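Local coordinates for protein UDP-N-acetylglucosamine 2-epimerase (PDB 3OT5) that probably interconverts UDP-N-acetylglucosamine and UDP-N-acetylmannosamine by epimerisation at carbon 2 of the sugar, at residues Arg149-Tyr154 with Leu185-Asp190; Ile384-Lys389 with Asp396-Phe401. All blocks are in the same frame, centred on the assembly; numbering follows the deposited sequence.

Contact 1 (Arg149-Tyr154 with Leu185-Asp190)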
# COMPACT_ATOMS: atom_id res chain seq x y z
N ARG A 149 10.70 -0.39 -9.92
CA ARG A 149 11.36 -1.28 -10.84
C ARG A 149 12.22 -2.33 -10.15
O ARG A 149 12.88 -2.05 -9.16
CB ARG A 149 12.34 -0.51 -11.75
CG ARG A 149 11.80 0.55 -12.67
CD ARG A 149 11.04 0.00 -13.85
NE ARG A 149 10.62 1.09 -14.75
CZ ARG A 149 9.46 1.72 -14.68
NH1 ARG A 149 8.55 1.41 -13.76
NH2 ARG A 149 9.19 2.70 -15.53
N THR A 150 12.19 -3.53 -10.70
CA THR A 150 13.06 -4.61 -10.29
C THR A 150 13.98 -4.82 -11.50
O THR A 150 14.96 -5.52 -11.42
CB THR A 150 12.31 -5.91 -10.03
OG1 THR A 150 11.67 -6.33 -11.24
CG2 THR A 150 11.27 -5.72 -8.91
N TRP A 151 13.62 -4.22 -12.64
CA TRP A 151 14.38 -4.35 -13.89
C TRP A 151 14.40 -5.81 -14.41
O TRP A 151 15.15 -6.14 -15.33
CB TRP A 151 15.81 -3.82 -13.73
CG TRP A 151 15.89 -2.43 -13.12
CD1 TRP A 151 16.33 -2.11 -11.86
CD2 TRP A 151 15.51 -1.21 -13.73
NE1 TRP A 151 16.26 -0.76 -11.67
CE2 TRP A 151 15.76 -0.18 -12.80
CE3 TRP A 151 14.99 -0.87 -14.99
CZ2 TRP A 151 15.50 1.16 -13.08
CZ3 TRP A 151 14.74 0.46 -15.27
CH2 TRP A 151 14.99 1.46 -14.32
N ASN A 152 13.58 -6.66 -13.80
CA ASN A 152 13.46 -8.04 -14.21
C ASN A 152 12.08 -8.23 -14.84
O ASN A 152 11.07 -8.33 -14.14
CB ASN A 152 13.68 -8.99 -13.04
CG ASN A 152 13.63 -10.44 -13.47
OD1 ASN A 152 12.90 -10.81 -14.40
ND2 ASN A 152 14.39 -11.27 -12.79
N LYS A 153 12.03 -8.27 -16.16
CA LYS A 153 10.75 -8.38 -16.87
C LYS A 153 9.84 -9.53 -16.42
O LYS A 153 8.63 -9.44 -16.62
CB LYS A 153 10.98 -8.40 -18.39
CG LYS A 153 11.85 -9.53 -18.89
CD LYS A 153 12.09 -9.42 -20.40
CE LYS A 153 10.77 -9.49 -21.20
NZ LYS A 153 10.98 -9.47 -22.67
N TYR A 154 10.39 -10.57 -15.81
CA TYR A 154 9.58 -11.71 -15.35
C TYR A 154 9.44 -11.86 -13.82
O TYR A 154 8.99 -12.90 -13.35
CB TYR A 154 10.12 -13.03 -15.90
CG TYR A 154 10.19 -13.11 -17.41
CD1 TYR A 154 9.08 -12.81 -18.18
CD2 TYR A 154 11.32 -13.59 -18.05
CE1 TYR A 154 9.12 -12.91 -19.56
CE2 TYR A 154 11.37 -13.71 -19.43
CZ TYR A 154 10.27 -13.37 -20.18
OH TYR A 154 10.31 -13.47 -21.54
N LEU A 185 13.94 8.62 -14.58
CA LEU A 185 14.94 9.46 -15.22
C LEU A 185 15.95 8.62 -16.01
O LEU A 185 16.36 9.02 -17.10
CB LEU A 185 15.67 10.33 -14.20
CG LEU A 185 14.82 11.42 -13.56
CD1 LEU A 185 15.64 12.16 -12.49
CD2 LEU A 185 14.30 12.39 -14.61
N ALA A 186 16.35 7.47 -15.45
CA ALA A 186 17.32 6.59 -16.11
C ALA A 186 16.76 6.05 -17.44
O ALA A 186 17.53 5.71 -18.34
CB ALA A 186 17.73 5.44 -15.19
N GLU A 187 15.44 5.98 -17.55
CA GLU A 187 14.79 5.54 -18.79
C GLU A 187 14.56 6.72 -19.74
O GLU A 187 13.89 6.59 -20.77
CB GLU A 187 13.47 4.84 -18.48
CG GLU A 187 13.64 3.53 -17.72
CD GLU A 187 12.33 2.95 -17.25
OE1 GLU A 187 11.31 3.68 -17.21
OE2 GLU A 187 12.33 1.75 -16.88
N GLY A 188 15.10 7.89 -19.40
CA GLY A 188 14.98 9.06 -20.24
C GLY A 188 13.68 9.84 -20.16
O GLY A 188 13.39 10.60 -21.08
N LYS A 189 12.90 9.67 -19.10
CA LYS A 189 11.65 10.45 -18.97
C LYS A 189 11.97 11.91 -18.68
O LYS A 189 13.00 12.24 -18.08
CB LYS A 189 10.71 9.90 -17.88
CG LYS A 189 9.81 8.75 -18.28
CD LYS A 189 10.54 7.48 -18.61
CE LYS A 189 9.54 6.37 -18.95
NZ LYS A 189 10.19 5.10 -19.29
N ASP A 190 11.06 12.79 -19.10
CA ASP A 190 11.21 14.22 -18.92
C ASP A 190 11.04 14.59 -17.45
O ASP A 190 9.95 14.44 -16.90
CB ASP A 190 10.17 14.94 -19.80
CG ASP A 190 10.33 16.45 -19.82
OD1 ASP A 190 9.58 17.11 -20.58
OD2 ASP A 190 11.20 17.00 -19.10
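Glu-187 reaches across from the end of helix 178-186 and is gripped side-on by the guanidinium of Arg-149, one nitrogen to each carboxylate oxygen. NE of Arg-149 gives a nearly straight bond to OE2 of Glu-187 (2.8 Å, 174°), and its NH2 binds OE1 of Glu-187 at 2.9 Å. Both oxygens are met on their syn sides, and the two planes lie 30° apart. The arginine chain bends at its second torsion (chi2 -73°), which turns its NE edge to the carboxylate.

Glu-187 sits where a Schellman motif ends the helix: Gly-188, with positive phi, is the C-prime residue, and its N bonds to O of Leu-185 at 2.9 Å. Just past this turn, Lys-189 folds back so that its NZ meets OE1 of Glu-187 at 2.8 Å, from above the carboxylate plane. OE1 therefore accepts from two cations, which would tend to keep the glutamate ionised.

The six-membered end of the Trp-151 ring comes obliquely to the carboxylate, its CZ3 3.2 Å from OE2 of Glu-187 and the two planes nearly perpendicular. One ring face rests on CB of Arg-149, while Glu-160 of helix 159-169 binds the backbone nitrogens of Thr-150 and Trp-151.

Contact 2 (Ile384-Lys389 with Asp396-Phe401)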
# COMPACT_ATOMS: atom_id res chain seq x y z
N ILE A 384 -0.45 15.28 -5.80
CA ILE A 384 -0.88 14.78 -7.11
C ILE A 384 -1.82 15.80 -7.77
O ILE A 384 -1.60 16.18 -8.91
CB ILE A 384 -1.52 13.38 -7.02
CG1 ILE A 384 -0.48 12.34 -6.61
CG2 ILE A 384 -2.14 12.95 -8.38
CD1 ILE A 384 -1.06 10.93 -6.36
N LEU A 385 -2.83 16.26 -7.04
CA LEU A 385 -3.78 17.23 -7.58
C LEU A 385 -3.11 18.53 -7.98
O LEU A 385 -3.38 19.06 -9.05
CB LEU A 385 -4.95 17.51 -6.63
CG LEU A 385 -5.89 16.34 -6.34
CD1 LEU A 385 -7.10 16.85 -5.54
CD2 LEU A 385 -6.36 15.68 -7.64
N ALA A 386 -2.22 19.04 -7.13
CA ALA A 386 -1.52 20.28 -7.44
C ALA A 386 -0.73 20.07 -8.73
O ALA A 386 -0.66 20.95 -9.58
CB ALA A 386 -0.60 20.71 -6.30
N ALA A 387 -0.16 18.88 -8.87
CA ALA A 387 0.59 18.53 -10.06
C ALA A 387 -0.34 18.59 -11.29
O ALA A 387 -0.02 19.21 -12.31
CB ALA A 387 1.19 17.13 -9.89
N ILE A 388 -1.52 17.99 -11.18
CA ILE A 388 -2.49 18.02 -12.28
C ILE A 388 -2.96 19.46 -12.53
O ILE A 388 -3.02 19.90 -13.69
CB ILE A 388 -3.68 17.10 -12.01
CG1 ILE A 388 -3.21 15.64 -11.93
CG2 ILE A 388 -4.73 17.24 -13.12
CD1 ILE A 388 -4.28 14.66 -11.54
N LYS A 389 -3.26 20.21 -11.47
CA LYS A 389 -3.66 21.62 -11.63
C LYS A 389 -2.56 22.38 -12.35
O LYS A 389 -2.83 23.15 -13.26
CB LYS A 389 -3.91 22.33 -10.30
CG LYS A 389 -5.19 21.98 -9.60
CD LYS A 389 -5.30 22.70 -8.24
CE LYS A 389 -5.19 24.23 -8.34
NZ LYS A 389 -6.27 24.87 -9.14
N ASP A 396 1.33 27.26 -9.91
CA ASP A 396 2.56 26.79 -9.26
C ASP A 396 2.81 25.28 -9.28
O ASP A 396 1.97 24.49 -8.83
CB ASP A 396 2.63 27.30 -7.81
CG ASP A 396 2.79 28.80 -7.73
OD1 ASP A 396 2.78 29.47 -8.78
OD2 ASP A 396 2.93 29.32 -6.60
N ARG A 397 3.97 24.91 -9.82
CA ARG A 397 4.40 23.51 -9.88
C ARG A 397 4.69 23.02 -8.47
O ARG A 397 5.52 23.61 -7.78
CB ARG A 397 5.68 23.39 -10.70
CG ARG A 397 6.27 22.00 -10.70
CD ARG A 397 7.66 21.96 -11.32
NE ARG A 397 8.20 20.61 -11.25
CZ ARG A 397 7.99 19.66 -12.17
NH1 ARG A 397 7.24 19.91 -13.25
NH2 ARG A 397 8.51 18.45 -12.00
N PRO A 398 4.03 21.95 -8.03
CA PRO A 398 4.30 21.48 -6.68
C PRO A 398 5.71 20.91 -6.58
O PRO A 398 6.19 20.29 -7.53
CB PRO A 398 3.26 20.39 -6.49
CG PRO A 398 3.07 19.82 -7.85
CD PRO A 398 3.22 20.98 -8.79
N GLU A 399 6.37 21.12 -5.46
CA GLU A 399 7.71 20.60 -5.30
C GLU A 399 7.60 19.19 -4.73
O GLU A 399 6.60 18.84 -4.10
CB GLU A 399 8.53 21.53 -4.41
CG GLU A 399 10.04 21.37 -4.57
CD GLU A 399 10.80 22.48 -3.87
OE1 GLU A 399 10.38 22.91 -2.78
OE2 GLU A 399 11.84 22.92 -4.42
N ASP A 400 8.62 18.37 -4.97
CA ASP A 400 8.66 16.99 -4.50
C ASP A 400 8.53 16.81 -2.99
O ASP A 400 8.87 17.70 -2.21
CB ASP A 400 9.97 16.32 -4.94
CG ASP A 400 10.01 16.06 -6.43
OD1 ASP A 400 8.94 15.97 -7.04
OD2 ASP A 400 11.13 15.89 -6.96
N PHE A 401 8.02 15.65 -2.60
CA PHE A 401 7.90 15.32 -1.18
C PHE A 401 9.32 15.15 -0.65
O PHE A 401 10.10 14.35 -1.17
CB PHE A 401 7.05 14.06 -0.97
CG PHE A 401 7.16 13.48 0.41
CD1 PHE A 401 6.70 14.18 1.52
CD2 PHE A 401 7.72 12.22 0.61
CE1 PHE A 401 6.81 13.65 2.80
CE2 PHE A 401 7.83 11.68 1.89
CZ PHE A 401 7.37 12.39 2.98
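A small apolar contact joins helix 380-392 to the extended C-terminal segment that follows it, the chain turning back after the helix to run along its flank. Pro-398 carries most of it. The ring lies against the side of the helix at Ala-386 and Ala-387, whose short side chains let the proline come close to the backbone. CB of Pro-398 meets CB of Ala-386 at 3.9 Å. The next ring carbon, CG, is 3.9 Å from CB of Ala-387 and nearer still to the helix main chain, 3.5 Å from N of Ala-387. CD completes the approach, 3.8 Å from CA of Ala-387. The ring thus touches through three successive carbons, and van der Waals packing holds the pair without any hydrogen bond between the two segments. The backbones come correspondingly close, with CA of Ala-387 and CA of Pro-398 5.8 Å apart.

Leu-385 and Ile-388 start out away from the tail segment, and Leu-385 packs on Ala-49 and Leu-50 of helix 37-51. Farther along the tail, Phe-401 makes backbone hydrogen bonds with Val-196, and Asp-400 forms a salt bridge with Lys-181 of helix 178-186. Helix 380-392 thus lies between helix 37-51 and the returning tail, with Phe-195 of strand 194-196, at the edge of the seven-stranded parallel sheet, touching both Ala-387 and Pro-398.

Overall arrangement
Both contacts belong to the Rossmann-like domain built on the seven-stranded parallel sheet, with centres about 23 Å apart and nearest atoms about 6 Å apart. Contact 1 lies at the surface and is held by charge, tying the loop after strand 140-144 to the end of helix 178-186. Contact 2 is partly buried and apolar; it joins the final helix, which has returned to this domain from the second one, to the chain's own tail. They share no residues but have a common neighbour just before edge strand 194-196: the backbone N of Ala-192 bonds to the carboxylate of Asp-190 in contact 1, and its O accepts from Arg-397 in contact 2.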